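Local coordinates for phenylacetic acid degradation protein paaI (Escherichia coli, PDB 2FS2) that hydrolyses acyl-coenzyme A thioesters, preferring ring-hydroxylated phenylacetyl-CoA esters, as a homotetrameric hot dog-fold thioesterase of phenylacetate degradation, at residues C81-R87 with K121-R127; A35-V41 with G92-T98; Q72-V77 with H131-I137. All coordinates share one frame; numbering follows the deposited sequence.

Contact 1: residues C81-R87 with K121-R127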
loop_
_atom_site.group_PDB
_atom_site.type_symbol
_atom_site.label_atom_id
_atom_site.label_comp_id
_atom_site.label_asym_id
_atom_site.label_seq_id
_atom_site.Cartn_x
_atom_site.Cartn_y
_atom_site.Cartn_z
ATOM N N CYS B 81 -3.829 4.184 4.053
ATOM C CA CYS B 81 -2.669 3.768 4.774
ATOM C C CYS B 81 -2.329 2.311 4.553
ATOM O O CYS B 81 -3.169 1.586 4.121
ATOM C CB CYS B 81 -2.944 3.998 6.219
ATOM S SG CYS B 81 -4.006 2.805 6.883
ATOM N N THR B 82 -1.138 1.912 4.925
ATOM C CA THR B 82 -0.717 0.571 4.700
ATOM C C THR B 82 0.003 0.083 5.936
ATOM O O THR B 82 0.700 0.834 6.551
ATOM C CB THR B 82 0.181 0.504 3.458
ATOM O OG1 THR B 82 1.176 1.498 3.535
ATOM C CG2 THR B 82 -0.486 1.092 2.273
ATOM N N ILE B 83 -0.171 -1.179 6.278
ATOM C CA ILE B 83 0.455 -1.747 7.452
ATOM C C ILE B 83 1.177 -3.042 7.047
ATOM O O ILE B 83 0.621 -3.793 6.317
ATOM C CB ILE B 83 -0.596 -1.864 8.722
ATOM C CG1 ILE B 83 -0.007 -2.587 9.914
ATOM C CG2 ILE B 83 -1.923 -2.612 8.416
ATOM C CD1 ILE B 83 -0.490 -1.973 11.413
ATOM N N ASP B 84 2.438 -3.214 7.458
ATOM C CA ASP B 84 3.116 -4.497 7.484
ATOM C C ASP B 84 3.223 -5.096 8.921
ATOM O O ASP B 84 3.814 -4.468 9.784
ATOM C CB ASP B 84 4.487 -4.276 6.989
ATOM C CG ASP B 84 4.492 -3.955 5.519
ATOM O OD1 ASP B 84 4.487 -4.947 4.712
ATOM O OD2 ASP B 84 4.415 -2.704 5.072
ATOM N N PHE B 85 2.681 -6.288 9.157
ATOM C CA PHE B 85 2.795 -6.994 10.434
ATOM C C PHE B 85 4.062 -7.844 10.440
ATOM O O PHE B 85 4.247 -8.666 9.533
ATOM C CB PHE B 85 1.556 -7.859 10.593
ATOM C CG PHE B 85 0.230 -7.009 10.756
ATOM C CD1 PHE B 85 -0.690 -6.949 9.746
ATOM C CD2 PHE B 85 -0.036 -6.299 11.927
ATOM C CE1 PHE B 85 -1.937 -6.289 9.884
ATOM C CE2 PHE B 85 -1.243 -5.564 12.082
ATOM C CZ PHE B 85 -2.197 -5.586 11.058
ATOM N N LEU B 86 5.001 -7.571 11.342
ATOM C CA LEU B 86 6.285 -8.296 11.301
ATOM C C LEU B 86 6.506 -9.361 12.416
ATOM O O LEU B 86 7.206 -10.344 12.224
ATOM C CB LEU B 86 7.419 -7.284 11.338
ATOM C CG LEU B 86 7.293 -6.120 10.313
ATOM C CD1 LEU B 86 8.268 -5.004 10.692
ATOM C CD2 LEU B 86 7.577 -6.623 8.910
ATOM N N ARG B 87 5.993 -9.095 13.586
ATOM C CA ARG B 87 6.176 -10.012 14.728
ATOM C C ARG B 87 4.903 -9.934 15.488
ATOM O O ARG B 87 4.246 -8.917 15.455
ATOM C CB ARG B 87 7.275 -9.581 15.701
ATOM C CG ARG B 87 8.609 -9.606 15.166
ATOM C CD ARG B 87 9.718 -9.369 16.210
ATOM N NE ARG B 87 11.081 -9.540 15.655
ATOM C CZ ARG B 87 11.693 -8.701 14.781
ATOM N NH1 ARG B 87 11.053 -7.639 14.271
ATOM N NH2 ARG B 87 12.957 -8.950 14.393
ATOM N N LYS B 121 12.279 -4.876 19.292
ATOM C CA LYS B 121 12.049 -5.532 18.038
ATOM C C LYS B 121 10.834 -4.853 17.370
ATOM O O LYS B 121 9.838 -4.582 17.983
ATOM C CB LYS B 121 11.865 -7.072 18.287
ATOM C CG LYS B 121 12.963 -7.703 19.129
ATOM C CD LYS B 121 14.090 -8.506 18.321
ATOM C CE LYS B 121 14.052 -10.099 18.517
ATOM N NZ LYS B 121 14.721 -10.975 17.407
ATOM N N THR B 122 10.947 -4.525 16.099
ATOM C CA THR B 122 9.756 -4.172 15.273
ATOM C C THR B 122 8.626 -5.127 15.150
ATOM O O THR B 122 8.753 -6.214 14.628
ATOM C CB THR B 122 10.187 -3.831 13.886
ATOM O OG1 THR B 122 11.393 -3.055 14.015
ATOM C CG2 THR B 122 9.137 -2.804 13.342
ATOM N N VAL B 123 7.462 -4.675 15.584
ATOM C CA VAL B 123 6.275 -5.413 15.467
ATOM C C VAL B 123 5.546 -5.129 14.148
ATOM O O VAL B 123 4.929 -6.053 13.569
ATOM C CB VAL B 123 5.422 -5.048 16.678
ATOM C CG1 VAL B 123 3.978 -5.419 16.497
ATOM C CG2 VAL B 123 6.082 -5.676 17.984
ATOM N N ALA B 124 5.594 -3.874 13.692
ATOM C CA ALA B 124 4.756 -3.443 12.603
ATOM C C ALA B 124 5.240 -2.059 12.079
ATOM O O ALA B 124 5.852 -1.249 12.842
ATOM C CB ALA B 124 3.276 -3.433 13.080
ATOM N N LEU B 125 4.959 -1.804 10.800
ATOM C CA LEU B 125 5.418 -0.569 10.043
ATOM C C LEU B 125 4.163 -0.108 9.363
ATOM O O LEU B 125 3.365 -0.922 8.908
ATOM C CB LEU B 125 6.509 -0.897 8.983
ATOM C CG LEU B 125 7.867 -1.276 9.541
ATOM C CD1 LEU B 125 8.866 -1.749 8.546
ATOM C CD2 LEU B 125 8.553 -0.078 10.307
ATOM N N PHE B 126 3.893 1.188 9.388
ATOM C CA PHE B 126 2.639 1.620 8.865
ATOM C C PHE B 126 3.031 2.939 8.186
ATOM O O PHE B 126 4.003 3.570 8.570
ATOM C CB PHE B 126 1.805 1.839 10.087
ATOM C CG PHE B 126 0.606 2.657 9.897
ATOM C CD1 PHE B 126 -0.677 2.062 10.059
ATOM C CD2 PHE B 126 0.699 4.008 9.661
ATOM C CE1 PHE B 126 -1.854 2.833 9.917
ATOM C CE2 PHE B 126 -0.495 4.834 9.523
ATOM C CZ PHE B 126 -1.750 4.250 9.659
ATOM N N ARG B 127 2.281 3.307 7.163
ATOM C CA ARG B 127 2.525 4.558 6.484
ATOM C C ARG B 127 1.133 5.066 6.196
ATOM O O ARG B 127 0.261 4.377 5.701
ATOM C CB ARG B 127 3.399 4.401 5.207
ATOM C CG ARG B 127 3.388 5.716 4.356
ATOM C CD ARG B 127 4.550 5.986 3.398
ATOM N NE ARG B 127 5.839 5.877 4.087
ATOM C CZ ARG B 127 6.937 5.496 3.515
ATOM N NH1 ARG B 127 6.898 5.206 2.194
ATOM N NH2 ARG B 127 8.061 5.437 4.225
HETATM O O HOH W 1 3.837 -0.156 6.009
#
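The carbonyl oxygen of V123 accepts two successive amides: L86 N lies 2.7 Å from V123 O, R87 N binds the same oxygen, and both reach it from one face of its carbonyl plane. This two-donor acceptor falls where V123 and A124 together face I115 in a classic beta bulge; beyond the F85-A124 pair, 86-87 is loop while T122 and V123 still belong to their strand. R87 makes the last link. Its chain, extended from CG to NE, carries NH1 to 2.7 Å from T122 O, with that oxygen at the guanidinium edge, while K121 CB lies over one face, toward the rim. R87 NH2 and K121 NZ, 4.0 Å apart, bring two like charges together.

Along the strands, D84 N bonds to L125 O at 2.9 Å, and a water lies 2.8 Å from D84 OD2 and makes at most a weak bond to L125 O. On the face of I83 and F126, the ring meets C81 obliquely, F126 CZ 3.7 Å from C81 CB. F126 CG stands anti to the backbone N (chi1 162°), which carries the ring toward R127 and across to C81, whose SG is 4.5 Å from the ring centroid. That face packs on helix 54-70, through F58 and A61; strand 108-116 flanks 122-127, and a strand of the second subunit pairs with C81-D84, continuing the sheet across the interface.

Contact 2: residues A35-V41 with G92-T98; sequences AVVTMTV and GDTLTAT
V41 and L95 make a tight apolar contact: V41 CG2 presses on L95 CD1 at 3.4 Å, closer than usual for two methyl groups. The branch that touches is V41 CG2, set beside its own backbone N because CG1 takes the place anti to it (chi1 175°). Further along the same face, V37 CG2 meets A97 CB at 3.9 Å. The reverse face carries threonines and a valine. V36 CG1 meets T96 CG2 at 3.5 Å, again a close approach, while V36 CG2 lies beside T98 OG1, the two side chains running the same way. T38 and T96 cross at a slant, as do T40 and T94, whose hydroxyls T40 OG1 and T94 OG1 stand 3.6 Å apart.

The backbone fixes this order. V37 and A97 exchange two hydrogen bonds, and so do M39 and L95, where L95 N is 2.8 Å from M39 O; M39 is a selenomethionine whose side chain leads away from L95. Past the strand ends V41 N still binds D93 O, and G92 N reaches V41 O at 2.6 Å in a nearly straight bond (174° at the hydrogen). D93 is held in turn by F90 N and Q118 NE2, and Q118 OE1 takes the amide of T94.

Further out, strand 26-31 flanks 35-40 and strand 108-116 flanks 94-98. V37 rests on L60 and A64 and L95 on L57, all of helix 54-70, so the apolar face of the pair covers the long helix. An antiparallel sheet wrapped round such a central helix is the hallmark of the hot dog fold.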
loop_
_atom_site.group_PDB
_atom_site.type_symbol
_atom_site.label_atom_id
_atom_site.label_comp_id
_atom_site.label_asym_id
_atom_site.label_seq_id
_atom_site.Cartn_x
_atom_site.Cartn_y
_atom_site.Cartn_z
ATOM N N ALA B 35 4.876 12.021 17.275
ATOM C CA ALA B 35 4.163 11.533 18.510
ATOM C C ALA B 35 4.623 10.106 18.812
ATOM O O ALA B 35 4.885 9.354 17.870
ATOM C CB ALA B 35 2.617 11.512 18.270
ATOM N N VAL B 36 4.663 9.723 20.082
ATOM C CA VAL B 36 5.100 8.424 20.566
ATOM C C VAL B 36 4.052 8.066 21.569
ATOM O O VAL B 36 3.695 8.912 22.462
ATOM C CB VAL B 36 6.505 8.444 21.235
ATOM C CG1 VAL B 36 6.895 7.079 21.817
ATOM C CG2 VAL B 36 7.597 8.847 20.317
ATOM N N VAL B 37 3.467 6.882 21.429
ATOM C CA VAL B 37 2.431 6.485 22.313
ATOM C C VAL B 37 2.784 5.066 22.658
ATOM O O VAL B 37 3.613 4.425 22.009
ATOM C CB VAL B 37 0.968 6.597 21.669
ATOM C CG1 VAL B 37 0.570 8.094 21.408
ATOM C CG2 VAL B 37 0.891 5.757 20.279
ATOM N N THR B 38 2.124 4.577 23.679
ATOM C CA THR B 38 2.520 3.350 24.338
ATOM C C THR B 38 1.287 2.546 24.791
ATOM O O THR B 38 0.245 3.112 25.040
ATOM C CB THR B 38 3.416 3.760 25.501
ATOM O OG1 THR B 38 4.328 2.688 25.774
ATOM C CG2 THR B 38 2.588 3.929 26.736
HETATM N N MSE B 39 1.369 1.235 24.807
HETATM C CA MSE B 39 0.232 0.414 25.195
HETATM C C MSE B 39 0.760 -0.936 25.628
HETATM O O MSE B 39 1.699 -1.447 25.050
HETATM C CB MSE B 39 -0.680 0.215 23.965
HETATM C CG MSE B 39 -1.713 -0.878 24.150
HETATM SE SE MSE B 39 -2.670 -1.169 22.430
HETATM C CE MSE B 39 -3.996 0.035 22.778
ATOM N N THR B 40 0.129 -1.536 26.606
ATOM C CA THR B 40 0.488 -2.887 27.016
ATOM C C THR B 40 -0.540 -3.861 26.447
ATOM O O THR B 40 -1.724 -3.584 26.420
ATOM C CB THR B 40 0.598 -2.887 28.558
ATOM O OG1 THR B 40 1.696 -1.986 28.921
ATOM C CG2 THR B 40 0.980 -4.304 29.150
ATOM N N VAL B 41 -0.079 -4.963 25.877
ATOM C CA VAL B 41 -0.974 -6.009 25.373
ATOM C C VAL B 41 -1.442 -6.824 26.609
ATOM O O VAL B 41 -0.600 -7.378 27.325
ATOM C CB VAL B 41 -0.168 -6.902 24.471
ATOM C CG1 VAL B 41 -1.007 -8.099 24.010
ATOM C CG2 VAL B 41 0.446 -6.049 23.308
ATOM N N GLY B 92 1.483 -8.910 27.839
ATOM C CA GLY B 92 2.483 -8.342 28.731
ATOM C C GLY B 92 3.465 -7.536 27.890
ATOM O O GLY B 92 4.199 -6.708 28.474
ATOM N N ASP B 93 3.508 -7.749 26.556
ATOM C CA ASP B 93 4.485 -7.024 25.732
ATOM C C ASP B 93 4.172 -5.530 25.876
ATOM O O ASP B 93 2.996 -5.164 25.869
ATOM C CB ASP B 93 4.421 -7.431 24.261
ATOM C CG ASP B 93 5.285 -8.650 23.931
ATOM O OD1 ASP B 93 5.868 -9.332 24.881
ATOM O OD2 ASP B 93 5.426 -9.020 22.701
ATOM N N THR B 94 5.172 -4.665 26.017
ATOM C CA THR B 94 4.837 -3.201 25.995
ATOM C C THR B 94 5.198 -2.719 24.632
ATOM O O THR B 94 6.326 -2.913 24.230
ATOM C CB THR B 94 5.658 -2.372 27.010
ATOM O OG1 THR B 94 5.148 -2.664 28.295
ATOM C CG2 THR B 94 5.358 -0.836 26.928
ATOM N N LEU B 95 4.275 -2.005 23.980
ATOM C CA LEU B 95 4.405 -1.654 22.550
ATOM C C LEU B 95 4.435 -0.120 22.432
ATOM O O LEU B 95 3.622 0.577 23.028
ATOM C CB LEU B 95 3.201 -2.189 21.790
ATOM C CG LEU B 95 3.022 -3.693 21.745
ATOM C CD1 LEU B 95 1.859 -4.126 20.880
ATOM C CD2 LEU B 95 4.292 -4.342 21.236
ATOM N N THR B 96 5.397 0.399 21.700
ATOM C CA THR B 96 5.591 1.806 21.526
ATOM C C THR B 96 5.447 2.101 20.008
ATOM O O THR B 96 6.124 1.472 19.192
ATOM C CB THR B 96 6.991 2.168 22.060
ATOM O OG1 THR B 96 7.137 1.662 23.418
ATOM C CG2 THR B 96 7.118 3.644 22.311
ATOM N N ALA B 97 4.535 2.988 19.667
ATOM C CA ALA B 97 4.297 3.443 18.274
ATOM C C ALA B 97 4.830 4.873 18.164
ATOM O O ALA B 97 4.462 5.749 19.007
ATOM C CB ALA B 97 2.769 3.359 17.886
ATOM N N THR B 98 5.753 5.089 17.231
ATOM C CA THR B 98 6.309 6.369 16.964
ATOM C C THR B 98 5.891 6.781 15.572
ATOM O O THR B 98 6.144 6.049 14.616
ATOM C CB THR B 98 7.751 6.234 16.964
ATOM O OG1 THR B 98 8.208 5.898 18.305
ATOM C CG2 THR B 98 8.499 7.551 16.712
#

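Contact 3: residues Q72-V77 with H131-I137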
loop_
_atom_site.group_PDB
_atom_site.type_symbol
_atom_site.label_atom_id
_atom_site.label_comp_id
_atom_site.label_asym_id
_atom_site.label_seq_id
_atom_site.Cartn_x
_atom_site.Cartn_y
_atom_site.Cartn_z
ATOM N N GLN B 72 -0.066 20.035 14.615
ATOM C CA GLN B 72 0.146 21.391 14.159
ATOM C C GLN B 72 -1.103 22.228 14.460
ATOM O O GLN B 72 -1.095 23.417 14.256
ATOM C CB GLN B 72 0.494 21.483 12.634
ATOM C CG GLN B 72 1.570 20.505 11.995
ATOM C CD GLN B 72 1.092 18.929 11.877
ATOM O OE1 GLN B 72 1.928 18.079 11.538
ATOM N NE2 GLN B 72 -0.213 18.591 12.200
ATOM N N GLY B 73 -2.178 21.644 14.957
ATOM C CA GLY B 73 -3.384 22.397 15.235
ATOM C C GLY B 73 -4.459 22.394 14.167
ATOM O O GLY B 73 -5.465 23.036 14.362
ATOM N N LEU B 74 -4.260 21.703 13.032
ATOM C CA LEU B 74 -5.245 21.596 11.947
ATOM C C LEU B 74 -5.900 20.222 11.899
ATOM O O LEU B 74 -5.215 19.251 11.660
ATOM C CB LEU B 74 -4.540 21.785 10.602
ATOM C CG LEU B 74 -4.109 23.254 10.670
ATOM C CD1 LEU B 74 -2.925 23.545 9.747
ATOM C CD2 LEU B 74 -5.325 24.233 10.514
ATOM N N ALA B 75 -7.208 20.158 12.111
ATOM C CA ALA B 75 -7.918 18.910 12.133
ATOM C C ALA B 75 -7.572 18.100 10.799
ATOM O O ALA B 75 -7.620 18.676 9.686
ATOM C CB ALA B 75 -9.451 19.189 12.224
ATOM N N ALA B 76 -7.263 16.816 10.932
ATOM C CA ALA B 76 -6.865 16.015 9.785
ATOM C C ALA B 76 -7.228 14.589 10.114
ATOM O O ALA B 76 -7.267 14.214 11.305
ATOM C CB ALA B 76 -5.413 16.147 9.503
ATOM N N VAL B 77 -7.549 13.825 9.063
ATOM C CA VAL B 77 -7.999 12.431 9.138
ATOM C C VAL B 77 -7.182 11.569 8.109
ATOM O O VAL B 77 -6.539 12.110 7.201
ATOM C CB VAL B 77 -9.514 12.285 8.779
ATOM C CG1 VAL B 77 -10.376 13.152 9.705
ATOM C CG2 VAL B 77 -9.819 12.535 7.280
ATOM N N HIS B 131 -5.412 14.027 5.367
ATOM C CA HIS B 131 -6.122 15.022 4.577
ATOM C C HIS B 131 -6.694 16.016 5.630
ATOM O O HIS B 131 -7.332 15.592 6.571
ATOM C CB HIS B 131 -7.263 14.277 3.813
ATOM C CG HIS B 131 -8.150 15.155 3.017
ATOM N ND1 HIS B 131 -9.525 15.143 3.165
ATOM C CD2 HIS B 131 -7.877 16.051 2.033
ATOM C CE1 HIS B 131 -10.056 16.011 2.312
ATOM N NE2 HIS B 131 -9.077 16.571 1.611
ATOM N N ARG B 132 -6.383 17.281 5.517
ATOM C CA ARG B 132 -7.022 18.256 6.475
ATOM C C ARG B 132 -8.463 18.509 6.095
ATOM O O ARG B 132 -8.800 18.541 4.917
ATOM C CB ARG B 132 -6.181 19.548 6.505
ATOM C CG ARG B 132 -4.784 19.156 7.015
ATOM C CD ARG B 132 -3.841 20.209 7.038
ATOM N NE ARG B 132 -2.764 19.923 7.958
ATOM C CZ ARG B 132 -1.733 20.693 8.023
ATOM N NH1 ARG B 132 -1.707 21.732 7.201
ATOM N NH2 ARG B 132 -0.702 20.406 8.849
ATOM N N ILE B 133 -9.327 18.632 7.066
ATOM C CA ILE B 133 -10.760 18.571 6.818
ATOM C C ILE B 133 -11.375 19.949 7.193
ATOM O O ILE B 133 -12.578 20.145 7.119
ATOM C CB ILE B 133 -11.405 17.434 7.653
ATOM C CG1 ILE B 133 -10.978 17.511 9.114
ATOM C CG2 ILE B 133 -11.088 16.040 7.082
ATOM C CD1 ILE B 133 -12.091 17.031 10.110
ATOM N N GLY B 134 -10.541 20.887 7.616
ATOM C CA GLY B 134 -11.011 22.230 7.872
ATOM C C GLY B 134 -11.185 22.550 9.339
ATOM O O GLY B 134 -11.806 21.804 10.108
ATOM N N GLY B 135 -10.614 23.699 9.710
ATOM C CA GLY B 135 -10.677 24.204 11.078
ATOM C C GLY B 135 -9.711 23.443 11.963
ATOM O O GLY B 135 -8.873 22.657 11.481
ATOM N N THR B 136 -9.870 23.711 13.258
ATOM C CA THR B 136 -9.043 23.222 14.372
ATOM C C THR B 136 -9.646 21.964 15.012
ATOM O O THR B 136 -10.785 21.556 14.674
ATOM C CB THR B 136 -8.897 24.342 15.426
ATOM O OG1 THR B 136 -8.805 25.625 14.767
ATOM C CG2 THR B 136 -7.542 24.198 16.208
ATOM N N ILE B 137 -8.884 21.364 15.933
ATOM C CA ILE B 137 -9.014 19.919 16.267
ATOM C C ILE B 137 -10.112 19.713 17.320
ATOM O O ILE B 137 -10.632 20.749 17.841
ATOM C CB ILE B 137 -7.623 19.341 16.720
ATOM C CG1 ILE B 137 -7.009 20.205 17.806
ATOM C CG2 ILE B 137 -6.606 19.392 15.604
ATOM C CD1 ILE B 137 -6.501 19.441 18.958
HETATM O O HOH W 2 -7.963 21.226 8.797
#
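A75 and R132 bury the most surface here, about 100 Å² each, with V77 next. A75 is gripped through its backbone: its N bonds to G135 O at 3.1 Å, and its O accepts I133 N, which sits above the carbonyl plane rather than in it. A water donates to A75 O at 2.7 Å and to G135 O and accepts from G134 N, linking the G134-G135 bend to A75. The methyl of A75 faces 131-137, its CB against G135 O (3.6 Å) and I133 CG1 (3.8 Å).

R132 pairs with A76 and V77 with H131, in a short antiparallel stretch of strands 76-85 and 122-132, at one end of the hot dog sheet. V77 O receives H131 N at 2.9 Å, and V77 CG2 meets I133 CG2 at 3.7 Å, their side chains crossing at about a right angle.

From its pair with A76 the R132 chain runs out extended to L74, whose CD1 lies over one guanidinium face, toward the rim, 3.4 Å from R132 NH1. Q72 CD packs at the edge, 3.8 Å from R132 NH2, its amide plane turned 61° from the guanidinium. R132 NH1 is hydrogen-bonded to K106 O, and Q72 OE1 to Y111 OH.

How the contacts relate
Contacts 1 and 3 join the same two strands, 76-85 and 122-132, at their opposite ends; their centres lie 25 Å apart, on opposite sides of the chain's centre. Contact 2 belongs to another part of the same curled sheet, connected to strand 122-132 through strand 108-116. Its centre is 13 Å from that of contact 1, and the two meet where V123 CG2 packs on L95 CD2 at 3.9 Å. Contact 3 stays clear of contact 2, with nearest atoms about 9 Å apart. All three have side chains against helix 54-70. Contacts 1 and 3 also reach the second subunit, and contact 1 the third as well, whereas no other chain touches contact 2.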